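Local coordinates for GXWXG domain-containing protein (Thermomonospora curvata, PDB 4MVE) that is of unknown function but carries GXWXG and DUF4334 family sequences on a largely antiparallel, curved beta sheet flanked by helices, at residues F122-A133 and L143-R151. Sequence-based numbering, arbitrary orientation.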
loop_
_atom_site.group_PDB
_atom_site.type_symbol
_atom_site.label_atom_id
_atom_site.label_comp_id
_atom_site.label_asym_id
_atom_site.label_seq_id
_atom_site.Cartn_x
_atom_site.Cartn_y
_atom_site.Cartn_z
ATOM N N PHE A 122 1.546 -0.908 6.918
ATOM C CA PHE A 122 1.469 0.535 6.655
ATOM C C PHE A 122 2.221 1.383 7.674
ATOM O O PHE A 122 2.116 1.160 8.879
ATOM C CB PHE A 122 0.006 0.981 6.619
ATOM C CG PHE A 122 -0.798 0.297 5.555
ATOM C CD1 PHE A 122 -0.450 0.421 4.212
ATOM C CD2 PHE A 122 -1.886 -0.503 5.887
ATOM C CE1 PHE A 122 -1.185 -0.238 3.224
ATOM C CE2 PHE A 122 -2.598 -1.173 4.905
ATOM C CZ PHE A 122 -2.260 -1.019 3.576
ATOM N N ARG A 123 2.936 2.398 7.188
ATOM C CA ARG A 123 3.588 3.374 8.063
ATOM C C ARG A 123 3.194 4.758 7.584
ATOM O O ARG A 123 3.025 4.957 6.398
ATOM C CB ARG A 123 5.123 3.210 8.081
ATOM C CG ARG A 123 5.642 1.864 8.537
ATOM C CD ARG A 123 5.813 1.660 10.030
ATOM N NE ARG A 123 6.273 0.285 10.271
ATOM C CZ ARG A 123 7.551 -0.079 10.359
ATOM N NH1 ARG A 123 8.515 0.834 10.297
ATOM N NH2 ARG A 123 7.873 -1.354 10.532
ATOM N N ARG A 124 3.115 5.717 8.484
ATOM C CA ARG A 124 2.704 7.077 8.194
ATOM C C ARG A 124 3.797 7.888 7.496
ATOM O O ARG A 124 4.925 7.933 7.980
ATOM C CB ARG A 124 2.317 7.795 9.527
ATOM C CG ARG A 124 1.750 9.216 9.354
ATOM C CD ARG A 124 1.440 9.868 10.698
ATOM N NE ARG A 124 0.841 11.201 10.549
ATOM C CZ ARG A 124 1.535 12.332 10.485
ATOM N NH1 ARG A 124 2.860 12.312 10.562
ATOM N NH2 ARG A 124 0.912 13.489 10.332
ATOM N N VAL A 125 3.433 8.586 6.424
ATOM C CA VAL A 125 4.271 9.606 5.764
ATOM C C VAL A 125 3.759 10.972 6.316
ATOM O O VAL A 125 4.540 11.740 6.876
ATOM C CB VAL A 125 4.300 9.536 4.216
ATOM C CG1 VAL A 125 4.982 10.778 3.608
ATOM C CG2 VAL A 125 4.986 8.265 3.754
ATOM N N ASN A 126 2.419 11.215 6.231
ATOM C CA ASN A 126 1.705 12.358 6.822
ATOM C C ASN A 126 0.260 11.895 6.942
ATOM O O ASN A 126 0.002 10.749 6.606
ATOM C CB ASN A 126 1.873 13.668 5.996
ATOM C CG ASN A 126 1.462 13.507 4.550
ATOM O OD1 ASN A 126 0.352 13.050 4.247
ATOM N ND2 ASN A 126 2.366 13.833 3.628
ATOM N N ASP A 127 -0.688 12.754 7.356
ATOM C CA ASP A 127 -2.103 12.365 7.527
ATOM C C ASP A 127 -2.767 11.777 6.261
ATOM O O ASP A 127 -3.735 11.020 6.377
ATOM C CB ASP A 127 -2.918 13.578 7.996
ATOM C CG ASP A 127 -2.567 14.016 9.406
ATOM O OD1 ASP A 127 -2.005 13.189 10.165
ATOM O OD2 ASP A 127 -2.840 15.184 9.747
ATOM N N ASP A 128 -2.251 12.139 5.063
ATOM C CA ASP A 128 -2.848 11.714 3.807
ATOM C C ASP A 128 -1.953 10.821 2.957
ATOM O O ASP A 128 -2.288 10.578 1.795
ATOM C CB ASP A 128 -3.232 12.963 3.007
ATOM C CG ASP A 128 -4.256 13.820 3.712
ATOM O OD1 ASP A 128 -5.073 13.257 4.489
ATOM O OD2 ASP A 128 -4.223 15.057 3.519
HETATM N N MSE A 129 -0.827 10.329 3.519
HETATM C CA MSE A 129 0.127 9.464 2.811
HETATM C C MSE A 129 0.705 8.417 3.731
HETATM O O MSE A 129 1.078 8.727 4.860
HETATM C CB MSE A 129 1.290 10.257 2.192
HETATM C CG MSE A 129 0.889 11.203 1.097
HETATM SE SE MSE A 129 2.478 12.126 0.473
HETATM C CE MSE A 129 1.644 13.130 -0.929
ATOM N N VAL A 130 0.754 7.190 3.250
ATOM C CA VAL A 130 1.363 6.024 3.924
ATOM C C VAL A 130 2.227 5.292 2.930
ATOM O O VAL A 130 1.946 5.348 1.737
ATOM C CB VAL A 130 0.349 5.019 4.561
ATOM C CG1 VAL A 130 -0.563 5.678 5.590
ATOM C CG2 VAL A 130 -0.444 4.244 3.504
ATOM N N VAL A 131 3.251 4.558 3.415
ATOM C CA VAL A 131 4.031 3.672 2.558
ATOM C C VAL A 131 3.530 2.280 2.940
ATOM O O VAL A 131 3.339 2.035 4.118
ATOM C CB VAL A 131 5.577 3.841 2.697
ATOM C CG1 VAL A 131 6.323 2.660 2.075
ATOM C CG2 VAL A 131 6.048 5.139 2.033
ATOM N N GLY A 132 3.304 1.398 1.971
ATOM C CA GLY A 132 2.867 0.040 2.280
ATOM C C GLY A 132 4.015 -0.889 1.984
ATOM O O GLY A 132 4.654 -0.745 0.939
ATOM N N ALA A 133 4.279 -1.855 2.899
ATOM C CA ALA A 133 5.322 -2.868 2.774
ATOM C C ALA A 133 4.661 -4.223 2.528
ATOM O O ALA A 133 4.052 -4.795 3.433
ATOM C CB ALA A 133 6.182 -2.907 4.031
ATOM N N LEU A 143 8.325 -5.719 -0.809
ATOM C CA LEU A 143 8.234 -4.725 -1.886
ATOM C C LEU A 143 7.350 -3.527 -1.406
ATOM O O LEU A 143 6.464 -3.684 -0.572
ATOM C CB LEU A 143 7.751 -5.364 -3.213
ATOM C CG LEU A 143 8.623 -6.574 -3.717
ATOM C CD1 LEU A 143 7.918 -7.368 -4.813
ATOM C CD2 LEU A 143 10.024 -6.132 -4.206
ATOM N N TYR A 144 7.629 -2.338 -1.905
ATOM C CA TYR A 144 6.978 -1.146 -1.402
ATOM C C TYR A 144 6.058 -0.484 -2.395
ATOM O O TYR A 144 6.356 -0.428 -3.579
ATOM C CB TYR A 144 8.052 -0.129 -0.930
ATOM C CG TYR A 144 8.903 -0.695 0.184
ATOM C CD1 TYR A 144 8.484 -0.628 1.510
ATOM C CD2 TYR A 144 10.101 -1.345 -0.090
ATOM C CE1 TYR A 144 9.245 -1.188 2.535
ATOM C CE2 TYR A 144 10.842 -1.951 0.920
ATOM C CZ TYR A 144 10.415 -1.866 2.232
ATOM O OH TYR A 144 11.148 -2.478 3.221
ATOM N N PHE A 145 4.970 0.084 -1.885
ATOM C CA PHE A 145 4.034 0.860 -2.683
ATOM C C PHE A 145 3.556 2.063 -1.846
ATOM O O PHE A 145 3.881 2.150 -0.660
ATOM C CB PHE A 145 2.868 -0.027 -3.201
ATOM C CG PHE A 145 1.957 -0.546 -2.114
ATOM C CD1 PHE A 145 2.225 -1.764 -1.475
ATOM C CD2 PHE A 145 0.828 0.180 -1.723
ATOM C CE1 PHE A 145 1.390 -2.241 -0.457
ATOM C CE2 PHE A 145 0.002 -0.282 -0.695
ATOM C CZ PHE A 145 0.278 -1.499 -0.076
ATOM N N HIS A 146 2.782 2.984 -2.440
ATOM C CA HIS A 146 2.333 4.116 -1.629
ATOM C C HIS A 146 0.847 4.347 -1.800
ATOM O O HIS A 146 0.275 3.851 -2.751
ATOM C CB HIS A 146 3.151 5.398 -1.916
ATOM C CG HIS A 146 3.333 5.745 -3.366
ATOM N ND1 HIS A 146 2.328 6.361 -4.096
ATOM C CD2 HIS A 146 4.403 5.564 -4.173
ATOM C CE1 HIS A 146 2.823 6.542 -5.308
ATOM N NE2 HIS A 146 4.069 6.091 -5.395
ATOM N N LEU A 147 0.209 5.012 -0.814
ATOM C CA LEU A 147 -1.202 5.373 -0.833
ATOM C C LEU A 147 -1.363 6.814 -0.419
ATOM O O LEU A 147 -0.751 7.245 0.559
ATOM C CB LEU A 147 -2.071 4.464 0.075
ATOM C CG LEU A 147 -2.077 2.942 -0.185
ATOM C CD1 LEU A 147 -2.726 2.194 0.996
ATOM C CD2 LEU A 147 -2.707 2.582 -1.564
ATOM N N THR A 148 -2.240 7.529 -1.138
ATOM C CA THR A 148 -2.646 8.932 -0.955
ATOM C C THR A 148 -4.151 8.949 -0.702
ATOM O O THR A 148 -4.914 8.405 -1.494
ATOM C CB THR A 148 -2.244 9.786 -2.166
ATOM O OG1 THR A 148 -0.836 9.613 -2.335
ATOM C CG2 THR A 148 -2.566 11.296 -1.962
ATOM N N ARG A 149 -4.552 9.510 0.431
ATOM C CA ARG A 149 -5.941 9.554 0.866
ATOM C C ARG A 149 -6.780 10.478 -0.026
ATOM O O ARG A 149 -6.372 11.606 -0.302
ATOM C CB ARG A 149 -6.012 10.012 2.343
ATOM C CG ARG A 149 -7.380 9.837 3.001
ATOM C CD ARG A 149 -7.528 10.598 4.318
ATOM N NE ARG A 149 -6.509 10.251 5.328
ATOM C CZ ARG A 149 -6.595 9.238 6.186
ATOM N NH1 ARG A 149 -7.640 8.415 6.157
ATOM N NH2 ARG A 149 -5.634 9.037 7.078
ATOM N N GLU A 150 -7.939 9.977 -0.496
ATOM C CA GLU A 150 -8.918 10.758 -1.264
ATOM C C GLU A 150 -9.598 11.724 -0.306
ATOM O O GLU A 150 -10.041 11.293 0.759
ATOM C CB GLU A 150 -9.982 9.836 -1.891
ATOM C CG GLU A 150 -9.768 9.404 -3.331
ATOM C CD GLU A 150 -10.996 8.759 -3.967
ATOM O OE1 GLU A 150 -10.849 8.170 -5.062
ATOM O OE2 GLU A 150 -12.098 8.820 -3.369
ATOM N N ARG A 151 -9.669 13.013 -0.656
ATOM C CA ARG A 151 -10.287 14.067 0.159
ATOM C C ARG A 151 -11.218 14.924 -0.694
ATOM O O ARG A 151 -12.425 14.685 -0.720
ATOM C CB ARG A 151 -9.215 14.943 0.829
ATOM C CG ARG A 151 -8.548 14.284 2.033
ATOM C CD ARG A 151 -7.438 15.142 2.605
ATOM N NE ARG A 151 -7.808 15.768 3.880
ATOM C CZ ARG A 151 -7.159 16.789 4.437
ATOM N NH1 ARG A 151 -6.101 17.322 3.837
ATOM N NH2 ARG A 151 -7.573 17.295 5.592
#
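V130 and G132 pair with L147 and F145 through two-way backbone hydrogen bonds that join strands 129-133 and 143-149 as neighbours in an antiparallel hairpin, G132 N to F145 O being 2.8 Å and nearly straight at 173°. F145 has its CG between the backbone N and the carbonyl carbon (chi1 67°), which puts the ring over G132, whose CA sits 4.0 Å from the ring centroid in a CH-pi contact; a CB there would clash with F145. From the adjoining strand, F122 lays CE1 3.6 Å from L147 CD1 and also meets F145 CZ, while V130 CG2 packs on L147 CB; W44 extends this apolar face. On the reverse face, A133 CB and V131 CG1 rest against the ring of Y144, whose hydroxyl is hydrogen-bonded to E26. At the type I turn from N126 to M129, R149 bends at chi3 (-57°) and grips D127 O side-on with NH2 (2.8 Å) and NE (3.1 Å), in the guanidinium plane. NH2 also bonds F39 O, and the guanidinium makes a cation-pi contact with the F39 ring. NE makes a weak, salt-bridging bond to D128 OD1, and D128 OD2 forms a salt bridge to NH1 of the poorly ordered R151 (3.0 Å). A leucine replacing R149 would probably leave D127 O without these two donors and D128 without one of its two arginine partners here. An apolar middle thus gives way to a charged end, where C-terminal arginines clasp the turn leading into strand 129-133.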